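PDB 7DVR: HTH marR-type domain-containing protein from Streptococcus agalactiae serotype III, which binds heme and probably acts as a heme-responsive, DNA-binding transcription regulator of the MarR family. Local coordinates for residues T122-E125 with I126-T129. Residues are numbered along the deposited sequence; the frame is centred on the assembly and turned at random.
Sequences TKEE and IRTT. With HEM (protoporphyrin IX containing Fe), chain B.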
# COMPACT_ATOMS: atom_id res chain seq x y z
N THR A 122 -16.37 1.46 -14.76
CA THR A 122 -17.73 2.05 -14.63
C THR A 122 -17.95 2.61 -13.23
O THR A 122 -17.17 2.21 -12.28
CB THR A 122 -18.77 1.00 -14.97
OG1 THR A 122 -18.79 0.00 -13.94
CG2 THR A 122 -18.45 0.35 -16.30
N LYS A 123 -19.02 3.39 -13.06
CA LYS A 123 -19.38 3.95 -11.74
C LYS A 123 -19.78 2.79 -10.83
O LYS A 123 -19.53 2.91 -9.62
CB LYS A 123 -20.51 4.98 -11.82
CG LYS A 123 -20.37 6.00 -12.94
CD LYS A 123 -20.49 7.45 -12.52
CE LYS A 123 -19.17 8.02 -12.02
NZ LYS A 123 -19.35 9.30 -11.29
N GLU A 124 -20.39 1.75 -11.41
CA GLU A 124 -20.86 0.56 -10.67
C GLU A 124 -19.64 -0.20 -10.15
O GLU A 124 -19.63 -0.59 -8.98
CB GLU A 124 -21.71 -0.37 -11.53
CG GLU A 124 -21.99 -1.70 -10.85
CD GLU A 124 -22.94 -1.61 -9.66
OE1 GLU A 124 -23.44 -0.48 -9.37
OE2 GLU A 124 -23.25 -2.67 -9.06
N GLU A 125 -18.66 -0.42 -11.03
CA GLU A 125 -17.41 -1.13 -10.66
C GLU A 125 -16.65 -0.41 -9.52
O GLU A 125 -16.09 -1.10 -8.61
CB GLU A 125 -16.54 -1.28 -11.90
CG GLU A 125 -17.03 -2.37 -12.84
CD GLU A 125 -16.22 -2.47 -14.13
OE1 GLU A 125 -15.62 -1.44 -14.56
OE2 GLU A 125 -16.17 -3.59 -14.70
N ILE A 126 -16.64 0.92 -9.55
CA ILE A 126 -16.01 1.77 -8.48
C ILE A 126 -16.76 1.50 -7.18
O ILE A 126 -16.11 1.19 -6.16
CB ILE A 126 -16.06 3.27 -8.81
CG1 ILE A 126 -15.21 3.63 -10.04
CG2 ILE A 126 -15.67 4.14 -7.61
CD1 ILE A 126 -13.86 3.05 -10.05
N ARG A 127 -18.09 1.56 -7.25
CA ARG A 127 -18.98 1.39 -6.09
C ARG A 127 -18.72 0.03 -5.46
O ARG A 127 -18.65 -0.04 -4.23
CB ARG A 127 -20.43 1.52 -6.53
CG ARG A 127 -21.40 1.76 -5.39
CD ARG A 127 -22.84 1.30 -5.68
NE ARG A 127 -22.92 -0.10 -6.09
CZ ARG A 127 -22.81 -1.16 -5.28
NH1 ARG A 127 -22.63 -1.02 -3.98
NH2 ARG A 127 -22.90 -2.38 -5.79
N THR A 128 -18.60 -0.99 -6.30
CA THR A 128 -18.34 -2.40 -5.91
C THR A 128 -16.98 -2.47 -5.21
O THR A 128 -16.90 -2.86 -4.00
CB THR A 128 -18.36 -3.32 -7.13
OG1 THR A 128 -19.74 -3.51 -7.52
CG2 THR A 128 -17.80 -4.70 -6.87
N THR A 129 -15.95 -2.09 -5.94
CA THR A 129 -14.58 -2.03 -5.38
C THR A 129 -14.55 -1.31 -4.03
O THR A 129 -13.97 -1.87 -3.07
CB THR A 129 -13.66 -1.36 -6.38
OG1 THR A 129 -13.63 -2.12 -7.58
CG2 THR A 129 -12.26 -1.31 -5.81
CHA HEM B . -12.42 11.63 -7.21
CHB HEM B . -8.64 14.06 -5.74
CHC HEM B . -5.89 10.48 -7.29
CHD HEM B . -9.75 7.79 -8.00
C1A HEM B . -11.60 12.59 -6.73
C2A HEM B . -12.06 13.82 -6.29
C3A HEM B . -10.99 14.50 -5.87
C4A HEM B . -9.89 13.69 -6.04
CMA HEM B . -11.01 15.89 -5.31
CAA HEM B . -13.48 14.33 -6.27
CBA HEM B . -13.80 15.09 -7.57
CGA HEM B . -15.22 15.61 -7.60
O1A HEM B . -15.68 16.21 -6.60
O2A HEM B . -15.95 15.47 -8.61
C1B HEM B . -7.58 13.26 -6.07
C2B HEM B . -6.27 13.72 -5.91
C3B HEM B . -5.47 12.72 -6.36
C4B HEM B . -6.36 11.66 -6.79
CMB HEM B . -5.88 15.05 -5.33
CAB HEM B . -4.03 12.62 -6.37
CBB HEM B . -3.29 13.52 -5.78
C1C HEM B . -6.70 9.42 -7.56
C2C HEM B . -6.25 8.15 -7.82
C3C HEM B . -7.36 7.37 -8.01
C4C HEM B . -8.47 8.20 -7.88
CMC HEM B . -4.81 7.75 -7.85
CAC HEM B . -7.43 5.97 -8.39
CBC HEM B . -6.37 5.33 -8.86
C1D HEM B . -10.78 8.68 -7.84
C2D HEM B . -12.14 8.27 -8.10
C3D HEM B . -12.89 9.33 -7.89
C4D HEM B . -11.97 10.39 -7.51
CMD HEM B . -12.63 6.91 -8.54
CAD HEM B . -14.38 9.41 -8.04
CBD HEM B . -14.80 10.37 -9.17
CGD HEM B . -16.31 10.51 -9.21
O1D HEM B . -17.00 9.59 -9.72
O2D HEM B . -16.88 11.53 -8.75
NA HEM B . -10.27 12.52 -6.57
NB HEM B . -7.57 12.05 -6.60
NC HEM B . -8.03 9.43 -7.62
ND HEM B . -10.74 9.94 -7.50
FE HEM B . -9.24 10.92 -7.09
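Glu-124 and Arg-127 lie side by side, pointing the same way, on the exposed side of the first turn of a helix and join in a salt bridge. The glutamate has CG anti to its backbone N (chi1 170°) and then bends at chi2, which brings its carboxylate alongside the guanidinium edge. Arg-127 NH2 meets Glu-124 OE2 at 3.3 Å with an almost straight N-H; OE2 lies in the guanidinium plane, whereas NH2 approaches from above the plane of the carboxylate. The two planes are 48° apart, and the second bond, NE to OE1, is weak.

A capping box starts the helix. Thr-122 OG1 accepts from Glu-125 N at 2.9 Å, while Glu-125 reaches back so that its OE1 takes the Thr-122 N-H at 3.0 Å on the anti side. One turn on, Thr-129 OG1, lying beside its own backbone N (chi1 -61°), bonds to Glu-125 O at 2.9 Å; this carbonyl also receives Thr-129 N, from the opposite face of its plane. Thr-128 OG1 makes a similar but weak bond to Glu-124 O.

Lys-123 carries NZ to heme propionate O1D at 2.8 Å, in the heme pocket, where His-114 is the axial ligand of the iron. The turn opens helix 123-139, just after helix 97-117, and its Glu-125 side faces the second subunit, whose Lys-131 makes a salt bridge with Glu-125 OE2, so both carboxylate oxygens are used, and whose Val-132 packs on Glu-125 and Thr-129.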